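Long-range contacts in lysin (Enterococcus phage IMEEF1, PDB 6IST), which probably cleaves amide or peptide bonds of the enterococcal cell wall through a calcium-binding peptidase domain of the CHAP family: residues C[1-9]-C[135-143]; C[168-176]-C[209-220]. All coordinates share one frame; numbering follows the deposited sequence.

Contact 1 of 2, residues C[1-9]-C[135-143]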
loop_
_atom_site.group_PDB
_atom_site.type_symbol
_atom_site.label_atom_id
_atom_site.label_comp_id
_atom_site.label_asym_id
_atom_site.label_seq_id
_atom_site.Cartn_x
_atom_site.Cartn_y
_atom_site.Cartn_z
ATOM N N MET C 1 -0.319 -1.022 17.976
ATOM C CA MET C 1 -1.660 -1.013 17.315
ATOM C C MET C 1 -2.601 0.052 17.954
ATOM O O MET C 1 -2.224 0.779 18.894
ATOM C CB MET C 1 -2.245 -2.441 17.198
ATOM C CG MET C 1 -2.659 -3.176 18.477
ATOM S SD MET C 1 -3.585 -4.707 18.108
ATOM C CE MET C 1 -3.774 -5.473 19.718
ATOM N N VAL C 2 -3.803 0.219 17.400
ATOM C CA VAL C 2 -4.574 1.430 17.695
ATOM C C VAL C 2 -5.181 1.440 19.092
ATOM O O VAL C 2 -5.754 0.470 19.534
ATOM C CB VAL C 2 -5.655 1.695 16.633
ATOM C CG1 VAL C 2 -6.480 2.919 17.011
ATOM C CG2 VAL C 2 -4.963 1.902 15.300
ATOM N N LYS C 3 -5.043 2.569 19.767
ATOM C CA LYS C 3 -5.531 2.711 21.106
ATOM C C LYS C 3 -6.977 3.349 21.081
ATOM O O LYS C 3 -7.224 4.405 20.514
ATOM C CB LYS C 3 -4.509 3.508 21.880
ATOM C CG LYS C 3 -4.876 3.844 23.292
ATOM C CD LYS C 3 -5.174 2.635 24.188
ATOM C CE LYS C 3 -6.077 3.034 25.373
ATOM N NZ LYS C 3 -7.424 2.420 25.318
ATOM N N LEU C 4 -7.870 2.697 21.769
ATOM C CA LEU C 4 -9.238 3.130 21.871
ATOM C C LEU C 4 -9.339 4.566 22.389
ATOM O O LEU C 4 -10.099 5.366 21.881
ATOM C CB LEU C 4 -10.003 2.191 22.777
ATOM C CG LEU C 4 -11.385 2.716 23.107
ATOM C CD1 LEU C 4 -12.230 2.772 21.833
ATOM C CD2 LEU C 4 -11.947 1.809 24.184
ATOM N N ASN C 5 -8.551 4.905 23.394
ATOM C CA ASN C 5 -8.560 6.266 23.939
ATOM C C ASN C 5 -8.183 7.316 22.934
ATOM O O ASN C 5 -8.685 8.411 23.003
ATOM C CB ASN C 5 -7.641 6.429 25.169
ATOM C CG ASN C 5 -7.729 7.832 25.742
ATOM O OD1 ASN C 5 -8.816 8.266 26.175
ATOM N ND2 ASN C 5 -6.629 8.590 25.660
ATOM N N ASP C 6 -7.323 6.984 21.981
ATOM C CA ASP C 6 -6.982 7.934 20.939
ATOM C C ASP C 6 -8.158 8.217 20.051
ATOM O O ASP C 6 -8.455 9.370 19.756
ATOM C CB ASP C 6 -5.773 7.448 20.123
ATOM C CG ASP C 6 -4.481 7.471 20.950
ATOM O OD1 ASP C 6 -4.403 8.376 21.803
ATOM O OD2 ASP C 6 -3.574 6.602 20.794
ATOM N N VAL C 7 -8.843 7.162 19.626
ATOM C CA VAL C 7 -10.047 7.375 18.848
ATOM C C VAL C 7 -11.113 8.156 19.603
ATOM O O VAL C 7 -11.633 9.087 19.109
ATOM C CB VAL C 7 -10.628 6.062 18.362
ATOM C CG1 VAL C 7 -11.954 6.276 17.707
ATOM C CG2 VAL C 7 -9.658 5.488 17.360
ATOM N N LEU C 8 -11.355 7.803 20.836
ATOM C CA LEU C 8 -12.394 8.495 21.551
ATOM C C LEU C 8 -12.067 9.944 21.849
ATOM O O LEU C 8 -12.940 10.796 21.814
ATOM C CB LEU C 8 -12.718 7.780 22.872
ATOM C CG LEU C 8 -13.222 6.328 22.730
ATOM C CD1 LEU C 8 -13.351 5.659 24.078
ATOM C CD2 LEU C 8 -14.533 6.357 21.965
ATOM N N SER C 9 -10.813 10.218 22.159
ATOM C CA SER C 9 -10.391 11.622 22.301
ATOM C C SER C 9 -10.665 12.427 21.025
ATOM O O SER C 9 -11.255 13.477 21.048
ATOM C CB SER C 9 -8.935 11.675 22.676
ATOM O OG SER C 9 -8.581 13.021 22.802
ATOM N N VAL C 135 -22.820 -3.348 14.213
ATOM C CA VAL C 135 -21.620 -2.668 14.426
ATOM C C VAL C 135 -20.505 -3.212 13.581
ATOM O O VAL C 135 -20.596 -4.383 13.168
ATOM C CB VAL C 135 -21.173 -2.695 15.879
ATOM C CG1 VAL C 135 -22.176 -1.933 16.723
ATOM C CG2 VAL C 135 -20.826 -4.078 16.410
ATOM N N ILE C 136 -19.557 -2.349 13.251
ATOM C CA ILE C 136 -18.194 -2.793 12.814
ATOM C C ILE C 136 -17.315 -2.504 13.972
ATOM O O ILE C 136 -17.317 -1.383 14.498
ATOM C CB ILE C 136 -17.771 -2.132 11.512
ATOM C CG1 ILE C 136 -18.578 -2.739 10.410
ATOM C CG2 ILE C 136 -16.286 -2.372 11.232
ATOM C CD1 ILE C 136 -18.552 -2.031 9.063
ATOM N N ARG C 137 -16.638 -3.543 14.440
ATOM C CA ARG C 137 -15.710 -3.436 15.563
ATOM C C ARG C 137 -14.276 -3.428 15.036
ATOM O O ARG C 137 -13.795 -4.452 14.526
ATOM C CB ARG C 137 -15.970 -4.580 16.516
ATOM C CG ARG C 137 -15.021 -4.600 17.676
ATOM C CD ARG C 137 -15.676 -5.340 18.821
ATOM N NE ARG C 137 -16.993 -4.749 19.113
ATOM C CZ ARG C 137 -18.007 -5.378 19.732
ATOM N NH1 ARG C 137 -17.854 -6.628 20.169
ATOM N NH2 ARG C 137 -19.158 -4.762 19.937
ATOM N N PRO C 138 -13.610 -2.266 15.077
ATOM C CA PRO C 138 -12.183 -2.184 14.645
ATOM C C PRO C 138 -11.338 -2.934 15.681
ATOM O O PRO C 138 -11.780 -3.116 16.852
ATOM C CB PRO C 138 -11.830 -0.703 14.718
ATOM C CG PRO C 138 -13.136 -0.008 14.696
ATOM C CD PRO C 138 -14.119 -0.933 15.414
ATOM N N PRO C 139 -10.170 -3.340 15.277
ATOM C CA PRO C 139 -9.221 -4.033 16.178
ATOM C C PRO C 139 -8.432 -3.031 17.038
ATOM O O PRO C 139 -7.511 -2.398 16.579
ATOM C CB PRO C 139 -8.323 -4.757 15.217
ATOM C CG PRO C 139 -8.311 -3.962 13.983
ATOM C CD PRO C 139 -9.595 -3.184 13.930
ATOM N N TYR C 140 -8.851 -2.848 18.271
ATOM C CA TYR C 140 -8.184 -1.944 19.184
ATOM C C TYR C 140 -7.165 -2.754 20.023
ATOM O O TYR C 140 -7.379 -3.934 20.257
ATOM C CB TYR C 140 -9.206 -1.311 20.115
ATOM C CG TYR C 140 -10.084 -0.287 19.427
ATOM C CD1 TYR C 140 -9.536 0.864 18.900
ATOM C CD2 TYR C 140 -11.452 -0.494 19.265
ATOM C CE1 TYR C 140 -10.328 1.819 18.272
ATOM C CE2 TYR C 140 -12.233 0.458 18.599
ATOM C CZ TYR C 140 -11.674 1.598 18.081
ATOM O OH TYR C 140 -12.491 2.548 17.386
ATOM N N GLU C 141 -6.121 -2.105 20.523
ATOM C CA GLU C 141 -5.213 -2.691 21.565
ATOM C C GLU C 141 -5.930 -3.180 22.832
ATOM O O GLU C 141 -6.881 -2.541 23.307
ATOM C CB GLU C 141 -4.160 -1.646 21.998
ATOM C CG GLU C 141 -3.052 -2.140 22.950
ATOM C CD GLU C 141 -2.508 -1.040 23.890
ATOM O OE1 GLU C 141 -2.764 -1.123 25.128
ATOM O OE2 GLU C 141 -1.820 -0.098 23.406
ATOM N N ALA C 142 -5.456 -4.305 23.379
ATOM C CA ALA C 142 -5.862 -4.831 24.707
ATOM C C ALA C 142 -7.310 -5.370 24.836
ATOM O O ALA C 142 -7.742 -5.663 25.963
ATOM C CB ALA C 142 -5.564 -3.810 25.818
ATOM N N ALA C 143 -8.037 -5.521 23.716
ATOM C CA ALA C 143 -9.437 -6.013 23.723
ATOM C C ALA C 143 -9.931 -6.346 22.315
ATOM O O ALA C 143 -10.039 -5.462 21.462
ATOM C CB ALA C 143 -10.369 -4.990 24.375
HETATM O O HOH W 1 -5.102 -2.021 16.305
HETATM O O HOH W 2 -7.248 0.118 23.206
#

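Contact 2 of 2, residues C[168-176]-C[209-220]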
loop_
_atom_site.group_PDB
_atom_site.type_symbol
_atom_site.label_atom_id
_atom_site.label_comp_id
_atom_site.label_asym_id
_atom_site.label_seq_id
_atom_site.Cartn_x
_atom_site.Cartn_y
_atom_site.Cartn_z
ATOM N N MET C 168 3.925 -3.763 -1.134
ATOM C CA MET C 168 3.018 -4.882 -0.942
ATOM C C MET C 168 1.789 -4.276 -0.256
ATOM O O MET C 168 1.955 -3.670 0.798
ATOM C CB MET C 168 3.660 -5.886 0.008
ATOM C CG MET C 168 3.500 -7.338 -0.277
ATOM S SD MET C 168 4.344 -8.297 1.021
ATOM C CE MET C 168 5.934 -8.366 0.249
ATOM N N PHE C 169 0.593 -4.411 -0.832
ATOM C CA PHE C 169 -0.639 -3.943 -0.197
ATOM C C PHE C 169 -1.853 -4.573 -0.900
ATOM O O PHE C 169 -1.693 -5.216 -1.928
ATOM C CB PHE C 169 -0.746 -2.453 -0.227
ATOM C CG PHE C 169 -0.671 -1.846 -1.598
ATOM C CD1 PHE C 169 -1.804 -1.655 -2.308
ATOM C CD2 PHE C 169 0.556 -1.420 -2.126
ATOM C CE1 PHE C 169 -1.750 -1.054 -3.544
ATOM C CE2 PHE C 169 0.636 -0.835 -3.401
ATOM C CZ PHE C 169 -0.549 -0.647 -4.090
ATOM N N ILE C 170 -3.041 -4.404 -0.314
ATOM C CA ILE C 170 -4.299 -4.873 -0.921
ATOM C C ILE C 170 -5.111 -3.684 -1.232
ATOM O O ILE C 170 -5.104 -2.717 -0.478
ATOM C CB ILE C 170 -5.075 -5.749 0.102
ATOM C CG1 ILE C 170 -4.412 -7.138 0.215
ATOM C CG2 ILE C 170 -6.570 -5.912 -0.265
ATOM C CD1 ILE C 170 -4.886 -8.012 1.333
ATOM N N TYR C 171 -5.896 -3.774 -2.295
ATOM C CA TYR C 171 -6.864 -2.769 -2.654
ATOM C C TYR C 171 -8.087 -3.491 -3.094
ATOM O O TYR C 171 -8.030 -4.697 -3.446
ATOM C CB TYR C 171 -6.377 -1.739 -3.688
ATOM C CG TYR C 171 -6.138 -2.285 -5.058
ATOM C CD1 TYR C 171 -7.195 -2.415 -5.967
ATOM C CD2 TYR C 171 -4.874 -2.719 -5.432
ATOM C CE1 TYR C 171 -6.986 -2.966 -7.207
ATOM C CE2 TYR C 171 -4.651 -3.237 -6.701
ATOM C CZ TYR C 171 -5.703 -3.360 -7.578
ATOM O OH TYR C 171 -5.441 -3.949 -8.842
ATOM N N TYR C 172 -9.212 -2.789 -3.032
ATOM C CA TYR C 172 -10.456 -3.383 -3.480
ATOM C C TYR C 172 -10.876 -2.690 -4.697
ATOM O O TYR C 172 -10.682 -1.515 -4.869
ATOM C CB TYR C 172 -11.597 -3.319 -2.498
ATOM C CG TYR C 172 -11.354 -3.836 -1.131
ATOM C CD1 TYR C 172 -10.409 -4.801 -0.850
ATOM C CD2 TYR C 172 -12.143 -3.411 -0.100
ATOM C CE1 TYR C 172 -10.222 -5.284 0.461
ATOM C CE2 TYR C 172 -11.976 -3.898 1.200
ATOM C CZ TYR C 172 -11.042 -4.842 1.473
ATOM O OH TYR C 172 -10.889 -5.298 2.790
ATOM N N LYS C 173 -11.581 -3.439 -5.539
ATOM C CA LYS C 173 -12.090 -2.845 -6.811
ATOM C C LYS C 173 -13.596 -3.146 -6.924
ATOM O O LYS C 173 -14.050 -4.251 -6.690
ATOM C CB LYS C 173 -11.333 -3.425 -8.018
ATOM C CG LYS C 173 -11.876 -3.080 -9.405
ATOM C CD LYS C 173 -11.162 -3.902 -10.483
ATOM C CE LYS C 173 -11.593 -3.401 -11.878
ATOM N NZ LYS C 173 -10.785 -3.970 -12.991
ATOM N N ARG C 174 -14.358 -2.107 -7.174
ATOM C CA ARG C 174 -15.798 -2.209 -7.374
ATOM C C ARG C 174 -15.979 -2.340 -8.872
ATOM O O ARG C 174 -15.630 -1.440 -9.622
ATOM C CB ARG C 174 -16.474 -0.926 -6.865
ATOM C CG ARG C 174 -17.980 -0.968 -6.881
ATOM C CD ARG C 174 -18.506 -1.920 -5.860
ATOM N NE ARG C 174 -19.949 -1.903 -5.797
ATOM C CZ ARG C 174 -20.682 -2.794 -5.133
ATOM N NH1 ARG C 174 -20.107 -3.819 -4.483
ATOM N NH2 ARG C 174 -22.016 -2.669 -5.133
ATOM N N THR C 175 -16.472 -3.474 -9.302
ATOM C CA THR C 175 -16.510 -3.791 -10.726
ATOM C C THR C 175 -17.757 -3.172 -11.363
ATOM O O THR C 175 -18.693 -2.880 -10.660
ATOM C CB THR C 175 -16.538 -5.301 -10.955
ATOM O OG1 THR C 175 -17.677 -5.850 -10.296
ATOM C CG2 THR C 175 -15.272 -5.948 -10.388
ATOM N N LYS C 176 -17.734 -3.001 -12.675
ATOM C CA LYS C 176 -18.905 -2.546 -13.479
ATOM C C LYS C 176 -20.161 -3.296 -13.107
ATOM O O LYS C 176 -21.206 -2.718 -12.986
ATOM C CB LYS C 176 -18.698 -2.832 -14.975
ATOM C CG LYS C 176 -18.306 -1.662 -15.860
ATOM C CD LYS C 176 -18.878 -1.747 -17.288
ATOM C CE LYS C 176 -18.946 -3.146 -17.934
ATOM N NZ LYS C 176 -17.678 -3.942 -17.970
ATOM N N TYR C 209 6.514 -8.929 6.002
ATOM C CA TYR C 209 7.461 -8.272 5.170
ATOM C C TYR C 209 7.297 -6.743 5.148
ATOM O O TYR C 209 7.864 -6.067 4.285
ATOM C CB TYR C 209 7.482 -8.892 3.776
ATOM C CG TYR C 209 7.750 -10.395 3.781
ATOM C CD1 TYR C 209 8.893 -10.938 4.397
ATOM C CD2 TYR C 209 6.854 -11.294 3.211
ATOM C CE1 TYR C 209 9.142 -12.298 4.422
ATOM C CE2 TYR C 209 7.085 -12.668 3.253
ATOM C CZ TYR C 209 8.247 -13.167 3.848
ATOM O OH TYR C 209 8.511 -14.526 3.879
ATOM N N GLY C 210 6.504 -6.245 6.087
ATOM C CA GLY C 210 6.280 -4.820 6.280
ATOM C C GLY C 210 5.591 -4.170 5.111
ATOM O O GLY C 210 5.999 -3.124 4.661
ATOM N N GLY C 211 4.575 -4.821 4.576
ATOM C CA GLY C 211 3.721 -4.194 3.576
ATOM C C GLY C 211 2.850 -3.108 4.191
ATOM O O GLY C 211 2.823 -2.960 5.388
ATOM N N ASN C 212 2.094 -2.405 3.352
ATOM C CA ASN C 212 1.242 -1.301 3.761
ATOM C C ASN C 212 -0.127 -1.852 4.052
ATOM O O ASN C 212 -0.646 -2.662 3.248
ATOM C CB ASN C 212 1.152 -0.281 2.633
ATOM C CG ASN C 212 0.535 1.014 3.088
ATOM O OD1 ASN C 212 -0.612 1.056 3.526
ATOM N ND2 ASN C 212 1.324 2.077 3.068
ATOM N N THR C 213 -0.731 -1.519 5.205
ATOM C CA THR C 213 -2.046 -2.074 5.569
ATOM C C THR C 213 -3.242 -1.209 5.192
ATOM O O THR C 213 -4.348 -1.527 5.588
ATOM C CB THR C 213 -2.145 -2.320 7.076
ATOM O OG1 THR C 213 -1.743 -1.109 7.734
ATOM C CG2 THR C 213 -1.225 -3.496 7.462
ATOM N N ASN C 214 -3.019 -0.148 4.427
ATOM C CA ASN C 214 -4.098 0.673 3.848
ATOM C C ASN C 214 -5.049 -0.168 3.025
ATOM O O ASN C 214 -4.620 -0.919 2.161
ATOM C CB ASN C 214 -3.563 1.732 2.864
ATOM C CG ASN C 214 -4.669 2.630 2.246
ATOM O OD1 ASN C 214 -5.394 2.251 1.262
ATOM N ND2 ASN C 214 -4.760 3.850 2.761
ATOM N N VAL C 215 -6.313 0.119 3.156
ATOM C CA VAL C 215 -7.349 -0.517 2.327
ATOM C C VAL C 215 -8.284 0.527 1.800
ATOM O O VAL C 215 -8.925 1.255 2.558
ATOM C CB VAL C 215 -8.139 -1.542 3.144
ATOM C CG1 VAL C 215 -9.318 -2.075 2.351
ATOM C CG2 VAL C 215 -7.256 -2.703 3.522
ATOM N N THR C 216 -8.347 0.630 0.484
ATOM C CA THR C 216 -9.209 1.577 -0.161
ATOM C C THR C 216 -9.945 0.773 -1.258
ATOM O O THR C 216 -9.362 -0.152 -1.813
ATOM C CB THR C 216 -8.336 2.698 -0.809
ATOM O OG1 THR C 216 -7.539 3.357 0.205
ATOM C CG2 THR C 216 -9.137 3.742 -1.490
ATOM N N THR C 217 -11.108 1.254 -1.618
ATOM C CA THR C 217 -11.876 0.705 -2.757
ATOM C C THR C 217 -11.843 1.690 -3.905
ATOM O O THR C 217 -12.143 2.908 -3.741
ATOM C CB THR C 217 -13.322 0.511 -2.337
ATOM O OG1 THR C 217 -13.372 -0.411 -1.252
ATOM C CG2 THR C 217 -14.181 -0.058 -3.428
ATOM N N TYR C 218 -11.566 1.185 -5.122
ATOM C CA TYR C 218 -11.584 2.026 -6.324
ATOM C C TYR C 218 -12.702 1.584 -7.233
ATOM O O TYR C 218 -12.898 0.379 -7.434
ATOM C CB TYR C 218 -10.253 1.826 -7.087
ATOM C CG TYR C 218 -9.060 2.260 -6.294
ATOM C CD1 TYR C 218 -8.559 1.426 -5.311
ATOM C CD2 TYR C 218 -8.517 3.507 -6.455
ATOM C CE1 TYR C 218 -7.441 1.818 -4.550
ATOM C CE2 TYR C 218 -7.408 3.919 -5.724
ATOM C CZ TYR C 218 -6.887 3.093 -4.760
ATOM O OH TYR C 218 -5.783 3.540 -4.016
ATOM N N ASN C 219 -13.460 2.530 -7.784
ATOM C CA ASN C 219 -14.430 2.156 -8.831
ATOM C C ASN C 219 -13.652 1.798 -10.075
ATOM O O ASN C 219 -12.579 2.279 -10.297
ATOM C CB ASN C 219 -15.401 3.305 -9.173
ATOM C CG ASN C 219 -16.306 3.635 -8.018
ATOM O OD1 ASN C 219 -16.979 2.750 -7.459
ATOM N ND2 ASN C 219 -16.303 4.903 -7.614
ATOM N N HIS C 220 -14.181 0.899 -10.857
ATOM C CA HIS C 220 -13.463 0.434 -12.010
ATOM C C HIS C 220 -12.963 1.517 -13.000
ATOM O O HIS C 220 -11.965 1.294 -13.694
ATOM C CB HIS C 220 -14.357 -0.574 -12.767
ATOM C CG HIS C 220 -15.623 0.036 -13.264
ATOM N ND1 HIS C 220 -15.690 0.733 -14.453
ATOM C CD2 HIS C 220 -16.833 0.155 -12.686
ATOM C CE1 HIS C 220 -16.899 1.234 -14.597
ATOM N NE2 HIS C 220 -17.618 0.878 -13.550
HETATM O O HOH W 3 -3.251 -3.330 2.392
HETATM O O HOH W 4 -5.613 -0.084 -0.619
HETATM O O HOH W 5 -10.422 -0.916 -14.272
#

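Contact 1 of 2, residues C[1-9]-C[135-143]
The loop that leaves strand 132-137 docks on the first turn of helix 4-13 through the ring of Tyr140, which meets Val2, Leu4 and Val7. Leu4 lies over one face: its CD1 is 4.0 Å from the ring centroid of Tyr140 and only 12° off the normal, a CH-pi contact. Near the ring plane, the edge is met by Val7, whose CG2 comes 3.8 Å from Tyr140 CE1. With CG anti to the carbonyl carbon (chi1 -72°), Tyr140 places its ring against Leu4 and Val7, and its hydroxyl bonds to the carbonyl of Gly75. One direct backbone bond fixes the register: Glu141 N gives its proton to Val2 O at 2.8 Å, almost straight at 174°. Water extends this link on two flanks, one molecule joining Val2 N to Pro139 O and a second joining Leu4 N and Lys3 NZ to Glu141 O. Alongside, Met1 stretches until CE is 3.6 Å from Glu141 CA, though Glu141 is poorly ordered. The chemistry thus divides: an aromatic ring held by aliphatic carbons and fixed at its polar end, and a water-bridged backbone seam tying Val2 and Leu4 at the helix start to loop 139-141.

Contact 2 of 2, residues C[168-176]-C[209-220]
Tyr172 and Val215 meet across parallel strands 169-174 and 215-219, with Val215 CG1 pressed over one face of the phenol. The methyl is 3.4 Å from Tyr172 CZ, displaced from the ring centre toward its rim. Tyr172 CG stands beside its own backbone N (chi1 -53°), which leaves a ring edge for Thr217 OG1, 3.4 Å from Tyr172 CD2. On the opposite sheet face, the rings of Tyr171 and Tyr218 stand with planes at 90° in an oblique pairing; Tyr171 CB lies 3.8 Å from Tyr218 CE1, and the Tyr218 hydroxyl bonds to another protein chain. Past the strand ends, Lys176 lays CG over a face of His220, 3.6 Å from the imidazole centroid. In the backbone, Tyr172 N to Thr216 O, Tyr218 N to Tyr172 O and Arg174 N to Tyr218 O form a parallel ladder. It fails where Ile170 O and Asn214 O, two acceptors, approach to 3.2 Å. At the gap Asn212 OD1 takes the Asn214 N-H in an Asx turn; beyond it Asn212 N bonds to Met168 O. Direct bonds thus lie on either side of a stretch where Ile170 N and Thr216 N each give their proton to a water.

In the fold
Contact 1 closes before contact 2 opens along the chain, residues 144-167 between them being unmodelled. Their centres lie 22 Å apart, with nearest atoms about 9 Å apart. Contact 1 adjoins the antiparallel sheet containing strand 132-137, whereas contact 2 forms the middle of the mixed sheet, where strand 180-186 flanks 169-174. A bridge between them is helix 29-41: Phe41 packs on Val2 and Pro139 of contact 1, and the following strand 43-44 pairs with strand 215-219 of contact 2. Cys29 in this helix, with His90 and Asp108, is consistent with a peptidase triad. Contact 1 joins helix 4-13 to the sheet carrying His90 and Asp108, probably the peptidase domain, while contact 2 also packs on neighbouring chains.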